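Local coordinates for cystathionine beta-lyase family protein, YNBB B.subtilis ortholog (Clostridium acetobutylicum, PDB 3HVY) that probably acts as a pyridoxal-phosphate-dependent lyase of the cystathionine beta-lyase and methionine gamma-lyase family, with a putative part in aluminium resistance, at the interface of chains A and B and the interface of chains A and C. Residues are numbered along the deposited sequence; one frame, centred on the assembly and turned at random. Chains: chain A/B/C, Cystathionine beta-lyase family protein, YNBB B.subtilis ortholog.

Contact 1: the interface of chains A and B. Residues chain A 68, 97, 272, 276, 280-281; chain B 99-100.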
loop_
_atom_site.group_PDB
_atom_site.type_symbol
_atom_site.label_atom_id
_atom_site.label_comp_id
_atom_site.label_asym_id
_atom_site.label_seq_id
_atom_site.Cartn_x
_atom_site.Cartn_y
_atom_site.Cartn_z
ATOM N N GLY A 68 8.037 -10.937 2.182
ATOM C CA GLY A 68 9.278 -11.683 2.340
ATOM C C GLY A 68 9.758 -12.183 1.002
ATOM O O GLY A 68 9.761 -11.451 0.034
ATOM N N HIS A 97 10.459 -4.602 -9.472
ATOM C CA HIS A 97 11.819 -4.440 -8.991
ATOM C C HIS A 97 12.707 -3.697 -10.002
ATOM O O HIS A 97 13.761 -3.158 -9.622
ATOM C CB HIS A 97 12.429 -5.826 -8.664
ATOM C CG HIS A 97 11.554 -6.630 -7.754
ATOM N ND1 HIS A 97 11.850 -6.823 -6.429
ATOM C CD2 HIS A 97 10.338 -7.201 -7.961
ATOM C CE1 HIS A 97 10.850 -7.474 -5.857
ATOM N NE2 HIS A 97 9.930 -7.724 -6.770
ATOM N N THR A 272 18.364 -10.749 -10.019
ATOM C CA THR A 272 18.582 -11.053 -8.601
ATOM C C THR A 272 19.976 -11.631 -8.489
ATOM O O THR A 272 20.987 -10.922 -8.660
ATOM C CB THR A 272 17.442 -11.975 -8.032
ATOM O OG1 THR A 272 17.444 -13.260 -8.700
ATOM C CG2 THR A 272 16.129 -11.344 -8.242
ATOM N N ILE A 276 18.892 -18.039 -7.660
ATOM C CA ILE A 276 17.587 -17.539 -7.215
ATOM C C ILE A 276 16.730 -17.138 -8.395
ATOM O O ILE A 276 15.619 -17.652 -8.573
ATOM C CB ILE A 276 17.726 -16.386 -6.261
ATOM C CG1 ILE A 276 18.338 -16.896 -4.948
ATOM C CG2 ILE A 276 16.384 -15.754 -6.028
ATOM C CD1 ILE A 276 18.403 -15.860 -3.908
ATOM N N CYS A 280 12.293 -15.838 -6.209
ATOM C CA CYS A 280 12.051 -15.005 -5.057
ATOM C C CYS A 280 11.766 -13.613 -5.549
ATOM O O CYS A 280 12.269 -13.189 -6.622
ATOM C CB CYS A 280 13.256 -14.944 -4.145
ATOM S SG CYS A 280 13.574 -16.487 -3.246
ATOM N N GLY A 281 10.991 -12.895 -4.753
ATOM C CA GLY A 281 10.668 -11.527 -5.061
ATOM C C GLY A 281 9.200 -11.243 -4.815
ATOM O O GLY A 281 8.374 -11.415 -5.714
ATOM N N VAL B 99 15.666 -9.211 -3.000
ATOM C CA VAL B 99 14.635 -10.247 -2.837
ATOM C C VAL B 99 14.859 -11.092 -1.618
ATOM O O VAL B 99 13.929 -11.737 -1.153
ATOM C CB VAL B 99 14.499 -11.166 -4.116
ATOM C CG1 VAL B 99 14.029 -10.289 -5.299
ATOM C CG2 VAL B 99 15.764 -11.911 -4.428
ATOM N N ASN B 100 16.094 -11.084 -1.125
ATOM C CA ASN B 100 16.515 -11.739 0.128
ATOM C C ASN B 100 17.932 -11.281 0.503
ATOM O O ASN B 100 18.532 -10.470 -0.188
ATOM C CB ASN B 100 16.445 -13.284 0.020
ATOM C CG ASN B 100 17.249 -13.836 -1.162
ATOM O OD1 ASN B 100 18.289 -13.301 -1.538
ATOM N ND2 ASN B 100 16.757 -14.909 -1.760
HETATM O O HOH W 1 11.280 -10.757 -1.997
#
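An apolar, knob-like contact joins two copies of the protein here: B:Val99 sits against the A:Thr272, A:Cys280 and A:Gly281 surface. Repeated by two-fold symmetry with the chains exchanged, this small patch contributes to A–B pairing in the deposited tetramer, which the structure alone does not prove to be the biological one. B:Val99 hides 58 Å² against chain A, more than any other residue of the patch, and its methyls divide the work. CG1, anti to the carbonyl carbon (chi1 -64°), points at the backbone of A:Gly281, 3.6 Å from CA. CG2, wedged between backbone N and carbonyl carbon, lies 3.9 Å from A:Cys280 CB. The A:Thr272 side chain crosses the valine at about a right angle, its methyl CG2 standing 3.8 Å from B:Val99 CG1. Next door, A:Ile276 and B:Asn100 meet tip to tip, CD1 against the carboxamide, although the modelled approach to ND2 is too short to be trusted. No direct polar bond crosses the patch. Instead a water lies 2.6 Å from A:Gly68 O and 2.9 Å from B:Val99 O, linking the two backbone carbonyls. In the fold, B:Val99 and B:Asn100 occupy the loop between strand 91-95 and helix 101-111, whereas A:Thr272, A:Ile276, A:Cys280 and A:Gly281 flank the 3-10 helix 277-279.

Contact 2: the interface of chains A and B. Residues chain A 141-143, 147-148; chain B 113-114, 266, 269.
B:Arg114 meets A:Glu147 in a salt bridge, two of its nitrogens gripping one carboxylate oxygen. B:Arg114 NH2 meets A:Glu147 OE1 almost end-on at 2.9 Å, while NE reaches the same oxygen from its anti side at 3.2 Å. Both hydrogen bonds are bent, and the carboxylate and guanidinium planes stand 38° apart. A:Tyr148 crosses the arginine at about a right angle, with B:Arg114 CD over the rim of one ring face. The phenol OH of A:Tyr148 can donate a hydrogen bond to B:Leu113 O at 2.9 Å, and B:Arg114 NH1 lies 3.1 Å from the same A:Tyr148 OH, so carbonyl, phenol and guanidinium meet at one place. A straighter bond crosses nearby: B:Gln266 NE2 donates to A:Lys141 O at 2.9 Å (163° at H), from above the carbonyl plane. B:Phe269 turns one ring face toward A:Val142, with CB of the valine offset toward the rim.

Second-shell bonds fix the charged pair. A:Glu147 OE2 takes the backbone N of A:Val142 on its syn lone pair, 2.6 Å away. B:Arg114 NH2 donates to B:Gln266 OE1 at 3.0 Å, and B:Arg114 NH1 to B:Leu113 O at 3.1 Å; both acceptors lie close to the guanidinium plane and fix its rotation. Chain A supplies a loop and 3-10 helix 146-148; chain B, helix 261-271 and the loop after helix 101-111.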
loop_
_atom_site.group_PDB
_atom_site.type_symbol
_atom_site.label_atom_id
_atom_site.label_comp_id
_atom_site.label_asym_id
_atom_site.label_seq_id
_atom_site.Cartn_x
_atom_site.Cartn_y
_atom_site.Cartn_z
ATOM N N LYS A 141 34.671 3.617 -13.826
ATOM C CA LYS A 141 34.516 2.242 -13.336
ATOM C C LYS A 141 33.086 2.111 -12.867
ATOM O O LYS A 141 32.702 2.646 -11.817
ATOM C CB LYS A 141 35.510 1.970 -12.244
ATOM C CG LYS A 141 35.425 0.594 -11.671
ATOM C CD LYS A 141 36.539 0.427 -10.690
ATOM C CE LYS A 141 36.639 -0.966 -10.186
ATOM N NZ LYS A 141 37.778 -1.068 -9.228
ATOM N N VAL A 142 32.278 1.434 -13.666
ATOM C CA VAL A 142 30.832 1.370 -13.417
ATOM C C VAL A 142 30.227 -0.014 -13.545
ATOM O O VAL A 142 28.999 -0.159 -13.500
ATOM C CB VAL A 142 30.088 2.349 -14.347
ATOM C CG1 VAL A 142 30.415 3.820 -13.953
ATOM C CG2 VAL A 142 30.422 2.085 -15.827
ATOM N N GLY A 143 31.092 -1.022 -13.647
ATOM C CA GLY A 143 30.683 -2.416 -13.796
ATOM C C GLY A 143 30.104 -2.719 -15.167
ATOM O O GLY A 143 29.197 -3.532 -15.295
ATOM N N GLU A 147 33.997 -3.756 -18.756
ATOM C CA GLU A 147 34.770 -4.096 -17.572
ATOM C C GLU A 147 34.690 -5.609 -17.275
ATOM O O GLU A 147 35.582 -6.180 -16.654
ATOM C CB GLU A 147 34.291 -3.268 -16.366
ATOM C CG GLU A 147 34.610 -1.797 -16.475
ATOM C CD GLU A 147 33.956 -1.010 -15.368
ATOM O OE1 GLU A 147 34.074 -1.427 -14.214
ATOM O OE2 GLU A 147 33.332 0.029 -15.646
ATOM N N TYR A 148 33.632 -6.255 -17.741
ATOM C CA TYR A 148 33.521 -7.706 -17.605
ATOM C C TYR A 148 34.023 -8.464 -18.847
ATOM O O TYR A 148 33.680 -9.638 -19.060
ATOM C CB TYR A 148 32.094 -8.087 -17.208
ATOM C CG TYR A 148 31.828 -7.791 -15.748
ATOM C CD1 TYR A 148 32.244 -8.685 -14.749
ATOM C CD2 TYR A 148 31.275 -6.603 -15.353
ATOM C CE1 TYR A 148 32.022 -8.420 -13.419
ATOM C CE2 TYR A 148 31.048 -6.332 -14.003
ATOM C CZ TYR A 148 31.424 -7.239 -13.054
ATOM O OH TYR A 148 31.219 -6.937 -11.729
ATOM N N LEU B 113 34.036 -7.278 -7.918
ATOM C CA LEU B 113 34.936 -8.237 -8.555
ATOM C C LEU B 113 34.838 -8.132 -10.073
ATOM O O LEU B 113 33.801 -7.709 -10.620
ATOM C CB LEU B 113 34.620 -9.657 -8.076
ATOM C CG LEU B 113 34.977 -10.003 -6.619
ATOM C CD1 LEU B 113 34.101 -11.163 -6.096
ATOM C CD2 LEU B 113 36.504 -10.261 -6.465
ATOM N N ARG B 114 35.941 -8.487 -10.748
ATOM C CA ARG B 114 36.074 -8.429 -12.198
ATOM C C ARG B 114 36.806 -9.679 -12.659
ATOM O O ARG B 114 37.415 -10.374 -11.856
ATOM C CB ARG B 114 36.897 -7.202 -12.615
ATOM C CG ARG B 114 36.298 -5.839 -12.290
ATOM C CD ARG B 114 35.025 -5.553 -13.029
ATOM N NE ARG B 114 34.582 -4.187 -12.741
ATOM C CZ ARG B 114 33.767 -3.814 -11.756
ATOM N NH1 ARG B 114 33.248 -4.679 -10.909
ATOM N NH2 ARG B 114 33.488 -2.549 -11.605
ATOM N N GLN B 266 29.871 0.531 -6.207
ATOM C CA GLN B 266 30.057 -0.542 -7.167
ATOM C C GLN B 266 28.955 -1.606 -7.047
ATOM O O GLN B 266 28.449 -2.114 -8.060
ATOM C CB GLN B 266 31.463 -1.172 -7.047
ATOM C CG GLN B 266 32.603 -0.290 -7.576
ATOM C CD GLN B 266 32.386 0.220 -8.986
ATOM O OE1 GLN B 266 32.120 -0.549 -9.906
ATOM N NE2 GLN B 266 32.515 1.543 -9.165
ATOM N N PHE B 269 25.678 -0.675 -8.857
ATOM C CA PHE B 269 25.637 -0.886 -10.297
ATOM C C PHE B 269 25.250 -2.302 -10.691
ATOM O O PHE B 269 24.774 -2.525 -11.787
ATOM C CB PHE B 269 26.973 -0.487 -10.956
ATOM C CG PHE B 269 27.322 0.955 -10.780
ATOM C CD1 PHE B 269 26.375 1.942 -10.976
ATOM C CD2 PHE B 269 28.622 1.332 -10.483
ATOM C CE1 PHE B 269 26.700 3.307 -10.811
ATOM C CE2 PHE B 269 28.970 2.681 -10.331
ATOM C CZ PHE B 269 28.001 3.674 -10.487
#

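Contact 3: the interface of chains A and C. Residues chain A 6, 9-10, 13-14, 416; chain C 47, 50-51, 54.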
loop_
_atom_site.group_PDB
_atom_site.type_symbol
_atom_site.label_atom_id
_atom_site.label_comp_id
_atom_site.label_asym_id
_atom_site.label_seq_id
_atom_site.Cartn_x
_atom_site.Cartn_y
_atom_site.Cartn_z
ATOM N N THR A 6 -16.235 25.134 -24.696
ATOM C CA THR A 6 -14.887 24.573 -24.703
ATOM C C THR A 6 -13.982 25.647 -25.325
ATOM O O THR A 6 -12.953 26.022 -24.745
ATOM C CB THR A 6 -14.830 23.281 -25.493
ATOM O OG1 THR A 6 -15.693 22.325 -24.870
ATOM C CG2 THR A 6 -13.399 22.747 -25.573
ATOM N N SER A 9 -13.368 28.626 -23.081
ATOM C CA SER A 9 -12.514 28.313 -21.968
ATOM C C SER A 9 -11.046 28.207 -22.394
ATOM O O SER A 9 -10.158 28.676 -21.689
ATOM C CB SER A 9 -12.958 27.016 -21.308
ATOM O OG SER A 9 -12.149 26.744 -20.174
ATOM N N LEU A 10 -10.802 27.551 -23.525
ATOM C CA LEU A 10 -9.448 27.437 -24.070
ATOM C C LEU A 10 -8.826 28.807 -24.347
ATOM O O LEU A 10 -7.675 29.065 -23.986
ATOM C CB LEU A 10 -9.453 26.619 -25.358
ATOM C CG LEU A 10 -9.749 25.133 -25.194
ATOM C CD1 LEU A 10 -9.900 24.457 -26.556
ATOM C CD2 LEU A 10 -8.637 24.498 -24.361
ATOM N N LYS A 13 -8.514 30.749 -20.772
ATOM C CA LYS A 13 -7.531 30.261 -19.808
ATOM C C LYS A 13 -6.140 30.158 -20.395
ATOM O O LYS A 13 -5.184 30.482 -19.726
ATOM C CB LYS A 13 -7.899 28.905 -19.184
ATOM C CG LYS A 13 -6.839 28.455 -18.114
ATOM C CD LYS A 13 -7.419 27.792 -16.856
ATOM C CE LYS A 13 -6.475 27.935 -15.643
ATOM N NZ LYS A 13 -5.223 27.093 -15.768
ATOM N N TYR A 14 -6.024 29.699 -21.640
ATOM C CA TYR A 14 -4.701 29.407 -22.212
ATOM C C TYR A 14 -4.253 30.316 -23.359
ATOM O O TYR A 14 -3.150 30.125 -23.925
ATOM C CB TYR A 14 -4.634 27.962 -22.678
ATOM C CG TYR A 14 -4.946 26.977 -21.568
ATOM C CD1 TYR A 14 -3.999 26.674 -20.601
ATOM C CD2 TYR A 14 -6.184 26.352 -21.498
ATOM C CE1 TYR A 14 -4.286 25.759 -19.568
ATOM C CE2 TYR A 14 -6.476 25.470 -20.493
ATOM C CZ TYR A 14 -5.511 25.165 -19.527
ATOM O OH TYR A 14 -5.787 24.266 -18.519
ATOM N N LEU A 416 -5.136 18.850 -26.432
ATOM C CA LEU A 416 -5.218 20.194 -25.783
ATOM C C LEU A 416 -3.827 20.691 -25.499
ATOM O O LEU A 416 -3.529 21.853 -25.646
ATOM C CB LEU A 416 -6.048 20.158 -24.505
ATOM C CG LEU A 416 -7.535 19.780 -24.681
ATOM C CD1 LEU A 416 -8.261 19.634 -23.306
ATOM C CD2 LEU A 416 -8.285 20.759 -25.614
ATOM N N LEU C 47 -11.344 19.114 -20.119
ATOM C CA LEU C 47 -10.810 20.447 -19.864
ATOM C C LEU C 47 -11.266 20.955 -18.483
ATOM O O LEU C 47 -10.500 21.523 -17.697
ATOM C CB LEU C 47 -11.288 21.389 -20.954
ATOM C CG LEU C 47 -10.899 22.857 -20.870
ATOM C CD1 LEU C 47 -9.392 23.040 -20.815
ATOM C CD2 LEU C 47 -11.548 23.614 -22.035
ATOM N N LEU C 50 -9.102 19.293 -16.011
ATOM C CA LEU C 50 -7.715 19.781 -16.132
ATOM C C LEU C 50 -7.589 21.120 -15.465
ATOM O O LEU C 50 -6.664 21.365 -14.700
ATOM C CB LEU C 50 -7.274 19.839 -17.572
ATOM C CG LEU C 50 -5.878 20.402 -17.881
ATOM C CD1 LEU C 50 -4.747 19.615 -17.169
ATOM C CD2 LEU C 50 -5.675 20.467 -19.378
ATOM N N LYS C 51 -8.533 22.002 -15.743
ATOM C CA LYS C 51 -8.548 23.302 -15.118
ATOM C C LYS C 51 -8.548 23.285 -13.587
ATOM O O LYS C 51 -7.812 24.071 -12.933
ATOM C CB LYS C 51 -9.775 24.097 -15.592
ATOM C CG LYS C 51 -9.587 24.812 -16.889
ATOM C CD LYS C 51 -10.663 25.955 -17.086
ATOM C CE LYS C 51 -12.041 25.379 -17.457
ATOM N NZ LYS C 51 -13.083 26.437 -17.738
ATOM N N GLN C 54 -5.232 22.345 -12.144
ATOM C CA GLN C 54 -4.243 23.446 -12.295
ATOM C C GLN C 54 -4.546 24.573 -11.326
ATOM O O GLN C 54 -3.621 25.139 -10.680
ATOM C CB GLN C 54 -4.210 23.940 -13.740
ATOM C CG GLN C 54 -3.657 22.852 -14.676
ATOM C CD GLN C 54 -3.481 23.269 -16.103
ATOM O OE1 GLN C 54 -4.122 24.207 -16.589
ATOM N NE2 GLN C 54 -2.626 22.529 -16.815
#
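A:Tyr14 and C:Gln54 reach toward each other tip to tip, the phenol OH of A:Tyr14 donating to C:Gln54 OE1 at 2.5 Å. Ring and amide planes are turned 69° apart; the acceptor lies at the ring's edge, in plane, while the OH stands above the carbonyl plane of C:Gln54, off the lone-pair direction. Within chain A, A:Lys13 lies over one face of the neighbouring A:Tyr14 ring, its CG 3.7 Å above the ring centre of A:Tyr14, and its bent chain brings NZ to a weak bond with the same OE1. Alongside, A:Lys13 and C:Lys51 run antiparallel, side by side, with A:Lys13 CD 3.7 Å from C:Lys51 CG. C:Lys51 bends at chi3 (-75°), and its NZ donates to A:Ser9 OG at 2.6 Å; that hydroxyl is anti to its own backbone N (chi1 -177°), directed toward the lysine. C:Leu47 packs beside these polar pairs, against A:Ser9, A:Leu10 and A:Tyr14. Its CD1 lies 3.8 Å from A:Tyr14 CE2, and its CD2 is 3.8 Å from A:Leu10 CD2, with A:Leu416 bordering the same leucine. Helix 4-14 of chain A thereby packs against the C-terminal part of the long helix 18-55 of chain C. Two-fold repetition supplies a second copy, consistent with a role in pairing chains within the deposited tetramer.

Contacts 1 and 2 belong to the same A–B interface, their C-alpha centres about 22 Å apart, whereas contact 3 joins A to C and lies about 46 Å from contact 1 and 50 Å from contact 2. Helix 101-111 of chain B connects the first two sites, with the contact 1 loop preceding it and the arginine loop of contact 2 following it. Contact 3 draws on helices 4-14, 18-55 and 411-423, none of which supplies residues to contacts 1 or 2. Chain A thus meets its two neighbours through separate surfaces, which suits a four-chain assembly built from two kinds of two-fold interface.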